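PDB 4GCV: putative transcription protein from Pseudomonas aeruginosa PAO1, which probably binds DNA as a helix-turn-helix transcriptional regulator of the HxlR type, with a putative role in sensing oxidative stress. Local coordinates for residues B[21-33]-B[46-60]. The protein carries 2 engineered substitutions. Sequence-based numbering, arbitrary orientation.
Sequences GEWWSILIMRDAL and LDIAPNMLTRRLNAL
I28 is a knob seated among L46, L53, L57 and L60. CG2, anti to the backbone N, lies between L57 CD2, at 3.7 Å, and L60 CD1, while CG1 lies 3.6 Å from L46 CD2 and CD1 continues toward L53 and the CB of R56. L46 returns the fit as a knob against L27 CB, I28 CG1 and W24 CZ3. On the next residue, the bent selenomethionine M29, both methyls of L60 rest, with CD1 3.9 Å from SE. At the other end the W24 indole wedges between I48 and R56, with L46 O at its edge, in the ring plane: I48 CD1 stands over its six-membered ring, 3.9 Å from the centroid and 21° off the normal, a CH-pi contact. The R56 guanidinium turns a face to W24 CD1, its plane 80° from the ring's. R56 NE and S25 N donate to one water, which donates to G21 O, tying R56 to the first turn of helix 23-33. The axes approach to 10.2 Å at a signed crossing of -77°, and helix 39-46 links them: the three-helix core of a winged helix-turn-helix domain, hairpin 66-73/76-82 being the wing and helix 50-62 the probable DNA-recognition helix, as in HxlR relatives.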
loop_
_atom_site.group_PDB
_atom_site.type_symbol
_atom_site.label_atom_id
_atom_site.label_comp_id
_atom_site.label_asym_id
_atom_site.label_seq_id
_atom_site.Cartn_x
_atom_site.Cartn_y
_atom_site.Cartn_z
ATOM N N GLY B 21 -1.361 7.916 6.389
ATOM C CA GLY B 21 -0.873 8.864 5.348
ATOM C C GLY B 21 -1.257 8.590 3.895
ATOM O O GLY B 21 -0.648 9.180 2.994
ATOM N N GLU B 22 -2.290 7.765 3.646
ATOM C CA GLU B 22 -2.729 7.427 2.272
ATOM C C GLU B 22 -4.127 7.834 1.803
ATOM O O GLU B 22 -4.486 7.557 0.668
ATOM C CB GLU B 22 -2.703 5.903 2.067
ATOM C CG GLU B 22 -1.350 5.304 2.232
ATOM C CD GLU B 22 -0.381 5.722 1.134
ATOM O OE1 GLU B 22 -0.775 5.996 -0.039
ATOM O OE2 GLU B 22 0.787 5.753 1.494
ATOM N N TRP B 23 -4.936 8.429 2.657
ATOM C CA TRP B 23 -6.330 8.696 2.319
ATOM C C TRP B 23 -6.521 9.569 1.073
ATOM O O TRP B 23 -7.131 9.128 0.126
ATOM C CB TRP B 23 -7.062 9.258 3.558
ATOM C CG TRP B 23 -8.486 9.713 3.289
ATOM C CD1 TRP B 23 -8.951 10.997 3.325
ATOM C CD2 TRP B 23 -9.627 8.882 2.995
ATOM N NE1 TRP B 23 -10.309 11.019 3.075
ATOM C CE2 TRP B 23 -10.741 9.740 2.842
ATOM C CE3 TRP B 23 -9.806 7.504 2.803
ATOM C CZ2 TRP B 23 -12.023 9.262 2.520
ATOM C CZ3 TRP B 23 -11.080 7.029 2.502
ATOM C CH2 TRP B 23 -12.167 7.907 2.353
ATOM N N TRP B 24 -6.010 10.800 1.104
ATOM C CA TRP B 24 -6.016 11.677 -0.052
ATOM C C TRP B 24 -5.304 11.109 -1.276
ATOM O O TRP B 24 -5.839 11.183 -2.360
ATOM C CB TRP B 24 -5.437 13.037 0.326
ATOM C CG TRP B 24 -6.334 13.726 1.245
ATOM C CD1 TRP B 24 -6.105 13.995 2.573
ATOM C CD2 TRP B 24 -7.652 14.172 0.966
ATOM N NE1 TRP B 24 -7.193 14.603 3.124
ATOM C CE2 TRP B 24 -8.160 14.736 2.162
ATOM C CE3 TRP B 24 -8.462 14.162 -0.175
ATOM C CZ2 TRP B 24 -9.436 15.306 2.240
ATOM C CZ3 TRP B 24 -9.735 14.704 -0.093
ATOM C CH2 TRP B 24 -10.203 15.284 1.104
ATOM N N SER B 25 -4.145 10.479 -1.115
ATOM C CA SER B 25 -3.510 9.800 -2.267
ATOM C C SER B 25 -4.464 8.788 -2.878
ATOM O O SER B 25 -4.561 8.671 -4.090
ATOM C CB SER B 25 -2.247 9.059 -1.855
ATOM O OG SER B 25 -1.310 9.946 -1.320
ATOM N N ILE B 26 -5.192 8.058 -2.041
ATOM C CA ILE B 26 -6.096 7.051 -2.599
ATOM C C ILE B 26 -7.211 7.683 -3.365
ATOM O O ILE B 26 -7.574 7.215 -4.420
ATOM C CB ILE B 26 -6.614 6.129 -1.510
ATOM C CG1 ILE B 26 -5.477 5.208 -1.061
ATOM C CG2 ILE B 26 -7.848 5.339 -1.964
ATOM C CD1 ILE B 26 -5.758 4.636 0.360
ATOM N N LEU B 27 -7.733 8.795 -2.863
ATOM C CA LEU B 27 -8.878 9.419 -3.484
ATOM C C LEU B 27 -8.446 10.063 -4.781
ATOM O O LEU B 27 -9.093 9.902 -5.800
ATOM C CB LEU B 27 -9.523 10.425 -2.510
ATOM C CG LEU B 27 -10.330 9.849 -1.342
ATOM C CD1 LEU B 27 -10.991 11.012 -0.595
ATOM C CD2 LEU B 27 -11.439 8.870 -1.822
ATOM N N ILE B 28 -7.325 10.775 -4.757
ATOM C CA ILE B 28 -6.822 11.412 -5.968
ATOM C C ILE B 28 -6.383 10.394 -7.028
ATOM O O ILE B 28 -6.794 10.482 -8.202
ATOM C CB ILE B 28 -5.665 12.393 -5.633
ATOM C CG1 ILE B 28 -6.151 13.493 -4.687
ATOM C CG2 ILE B 28 -5.082 13.010 -6.884
ATOM C CD1 ILE B 28 -4.989 14.170 -3.924
HETATM N N MSE B 29 -5.600 9.396 -6.636
HETATM C CA MSE B 29 -5.212 8.370 -7.609
HETATM C C MSE B 29 -6.429 7.711 -8.249
HETATM O O MSE B 29 -6.504 7.569 -9.492
HETATM C CB MSE B 29 -4.279 7.345 -6.983
HETATM C CG MSE B 29 -2.918 7.893 -6.657
HETATM SE SE MSE B 29 -2.085 8.626 -8.354
HETATM C CE MSE B 29 -1.572 6.869 -9.025
ATOM N N ARG B 30 -7.414 7.340 -7.429
ATOM C CA ARG B 30 -8.649 6.794 -7.948
ATOM C C ARG B 30 -9.295 7.675 -9.020
ATOM O O ARG B 30 -9.651 7.198 -10.104
ATOM C CB ARG B 30 -9.634 6.578 -6.798
ATOM C CG ARG B 30 -10.848 5.837 -7.184
ATOM C CD ARG B 30 -11.847 5.717 -5.998
ATOM N NE ARG B 30 -13.111 5.206 -6.507
ATOM C CZ ARG B 30 -14.021 5.960 -7.114
ATOM N NH1 ARG B 30 -13.805 7.268 -7.260
ATOM N NH2 ARG B 30 -15.147 5.415 -7.587
ATOM N N ASP B 31 -9.450 8.959 -8.722
ATOM C CA ASP B 31 -10.052 9.876 -9.692
ATOM C C ASP B 31 -9.178 10.045 -10.919
ATOM O O ASP B 31 -9.709 10.195 -12.021
ATOM C CB ASP B 31 -10.227 11.272 -9.076
ATOM C CG ASP B 31 -11.427 11.393 -8.178
ATOM O OD1 ASP B 31 -12.418 10.646 -8.376
ATOM O OD2 ASP B 31 -11.386 12.281 -7.271
ATOM N N ALA B 32 -7.858 10.124 -10.739
ATOM C CA ALA B 32 -6.960 10.192 -11.909
ATOM C C ALA B 32 -7.101 8.931 -12.777
ATOM O O ALA B 32 -7.166 9.001 -13.969
ATOM C CB ALA B 32 -5.531 10.400 -11.469
ATOM N N LEU B 33 -7.159 7.770 -12.151
ATOM C CA LEU B 33 -7.304 6.530 -12.922
ATOM C C LEU B 33 -8.650 6.479 -13.622
ATOM O O LEU B 33 -8.742 5.886 -14.672
ATOM C CB LEU B 33 -7.138 5.309 -12.022
ATOM C CG LEU B 33 -5.669 5.290 -11.597
ATOM C CD1 LEU B 33 -5.526 4.478 -10.344
ATOM C CD2 LEU B 33 -4.773 4.749 -12.742
ATOM N N LEU B 46 -13.423 16.083 -5.149
ATOM C CA LEU B 46 -12.943 15.631 -3.836
ATOM C C LEU B 46 -13.242 16.576 -2.650
ATOM O O LEU B 46 -12.976 16.281 -1.470
ATOM C CB LEU B 46 -11.450 15.357 -3.955
ATOM C CG LEU B 46 -10.936 13.921 -4.216
ATOM C CD1 LEU B 46 -11.970 12.869 -4.780
ATOM C CD2 LEU B 46 -9.693 13.965 -4.988
ATOM N N ASP B 47 -13.799 17.725 -2.951
ATOM C CA ASP B 47 -14.048 18.752 -1.917
ATOM C C ASP B 47 -12.855 19.006 -1.012
ATOM O O ASP B 47 -12.982 18.972 0.225
ATOM C CB ASP B 47 -15.293 18.437 -1.083
ATOM C CG ASP B 47 -15.776 19.634 -0.345
ATOM O OD1 ASP B 47 -15.542 20.748 -0.884
ATOM O OD2 ASP B 47 -16.371 19.483 0.759
ATOM N N ILE B 48 -11.711 19.293 -1.630
ATOM C CA ILE B 48 -10.453 19.497 -0.927
ATOM C C ILE B 48 -9.948 20.908 -1.197
ATOM O O ILE B 48 -10.029 21.394 -2.324
ATOM C CB ILE B 48 -9.422 18.413 -1.377
ATOM C CG1 ILE B 48 -7.972 18.690 -0.931
ATOM C CG2 ILE B 48 -9.423 18.204 -2.921
ATOM C CD1 ILE B 48 -7.102 17.394 -1.114
ATOM N N ALA B 49 -9.426 21.568 -0.173
ATOM C CA ALA B 49 -8.841 22.886 -0.352
ATOM C C ALA B 49 -7.615 22.850 -1.285
ATOM O O ALA B 49 -6.887 21.889 -1.272
ATOM C CB ALA B 49 -8.458 23.512 1.024
ATOM N N PRO B 50 -7.391 23.923 -2.059
ATOM C CA PRO B 50 -6.332 24.049 -3.076
ATOM C C PRO B 50 -4.923 23.755 -2.584
ATOM O O PRO B 50 -4.199 23.003 -3.239
ATOM C CB PRO B 50 -6.395 25.538 -3.465
ATOM C CG PRO B 50 -7.785 25.925 -3.187
ATOM C CD PRO B 50 -8.215 25.144 -1.987
ATOM N N ASN B 51 -4.519 24.371 -1.473
ATOM C CA ASN B 51 -3.142 24.250 -1.007
ATOM C C ASN B 51 -2.831 22.804 -0.716
ATOM O O ASN B 51 -1.719 22.346 -0.911
ATOM C CB ASN B 51 -2.856 25.106 0.240
ATOM C CG ASN B 51 -2.611 26.570 -0.088
ATOM O OD1 ASN B 51 -2.706 26.984 -1.245
ATOM N ND2 ASN B 51 -2.281 27.363 0.932
HETATM N N MSE B 52 -3.819 22.076 -0.245
HETATM C CA MSE B 52 -3.595 20.686 0.090
HETATM C C MSE B 52 -3.678 19.784 -1.142
HETATM O O MSE B 52 -2.943 18.780 -1.261
HETATM C CB MSE B 52 -4.624 20.253 1.105
HETATM C CG MSE B 52 -4.912 18.784 1.007
HETATM SE SE MSE B 52 -4.272 17.906 2.563
HETATM C CE MSE B 52 -5.768 18.408 3.752
ATOM N N LEU B 53 -4.569 20.132 -2.058
ATOM C CA LEU B 53 -4.652 19.398 -3.286
ATOM C C LEU B 53 -3.269 19.464 -4.009
ATOM O O LEU B 53 -2.813 18.477 -4.590
ATOM C CB LEU B 53 -5.795 19.949 -4.143
ATOM C CG LEU B 53 -5.935 19.319 -5.538
ATOM C CD1 LEU B 53 -5.994 17.782 -5.463
ATOM C CD2 LEU B 53 -7.129 19.837 -6.259
ATOM N N THR B 54 -2.617 20.625 -3.920
ATOM C CA THR B 54 -1.423 20.937 -4.659
ATOM C C THR B 54 -0.264 20.155 -4.066
ATOM O O THR B 54 0.567 19.576 -4.805
ATOM C CB THR B 54 -1.134 22.468 -4.615
ATOM O OG1 THR B 54 -2.114 23.135 -5.408
ATOM C CG2 THR B 54 0.260 22.824 -5.154
ATOM N N ARG B 55 -0.209 20.111 -2.739
ATOM C CA ARG B 55 0.860 19.404 -2.087
ATOM C C ARG B 55 0.744 17.906 -2.415
ATOM O O ARG B 55 1.743 17.234 -2.662
ATOM C CB ARG B 55 0.821 19.667 -0.585
ATOM C CG ARG B 55 2.142 20.227 -0.050
ATOM C CD ARG B 55 1.943 21.068 1.233
ATOM N NE ARG B 55 0.875 20.506 2.054
ATOM C CZ ARG B 55 -0.063 21.240 2.654
ATOM N NH1 ARG B 55 -0.055 22.561 2.512
ATOM N NH2 ARG B 55 -1.032 20.653 3.369
ATOM N N ARG B 56 -0.482 17.394 -2.425
ATOM C CA ARG B 56 -0.756 15.964 -2.631
ATOM C C ARG B 56 -0.508 15.573 -4.100
ATOM O O ARG B 56 0.080 14.527 -4.381
ATOM C CB ARG B 56 -2.192 15.604 -2.212
ATOM C CG ARG B 56 -2.455 15.419 -0.702
ATOM C CD ARG B 56 -1.601 14.323 -0.052
ATOM N NE ARG B 56 -2.014 13.968 1.317
ATOM C CZ ARG B 56 -2.138 14.834 2.326
ATOM N NH1 ARG B 56 -1.918 16.130 2.129
ATOM N NH2 ARG B 56 -2.506 14.419 3.536
ATOM N N LEU B 57 -0.934 16.423 -5.036
ATOM C CA LEU B 57 -0.562 16.239 -6.460
ATOM C C LEU B 57 0.942 16.228 -6.671
ATOM O O LEU B 57 1.468 15.303 -7.279
ATOM C CB LEU B 57 -1.225 17.277 -7.377
ATOM C CG LEU B 57 -2.737 17.065 -7.561
ATOM C CD1 LEU B 57 -3.345 18.266 -8.240
ATOM C CD2 LEU B 57 -3.079 15.766 -8.314
ATOM N N ASN B 58 1.637 17.230 -6.150
ATOM C CA ASN B 58 3.079 17.291 -6.318
ATOM C C ASN B 58 3.749 16.062 -5.743
ATOM O O ASN B 58 4.710 15.596 -6.330
ATOM C CB ASN B 58 3.682 18.518 -5.663
ATOM C CG ASN B 58 3.260 19.814 -6.341
ATOM O OD1 ASN B 58 2.694 19.809 -7.452
ATOM N ND2 ASN B 58 3.497 20.938 -5.650
ATOM N N ALA B 59 3.267 15.562 -4.610
ATOM C CA ALA B 59 3.890 14.404 -3.996
ATOM C C ALA B 59 3.626 13.158 -4.863
ATOM O O ALA B 59 4.521 12.328 -5.024
ATOM C CB ALA B 59 3.389 14.163 -2.493
ATOM N N LEU B 60 2.413 13.035 -5.413
ATOM C CA LEU B 60 2.121 11.938 -6.350
ATOM C C LEU B 60 3.028 12.001 -7.606
ATOM O O LEU B 60 3.537 10.985 -8.082
ATOM C CB LEU B 60 0.643 11.911 -6.712
ATOM C CG LEU B 60 -0.163 11.411 -5.520
ATOM C CD1 LEU B 60 -1.612 11.528 -5.866
ATOM C CD2 LEU B 60 0.239 9.968 -5.196
HETATM O O HOH W 1 -2.785 10.961 1.384
#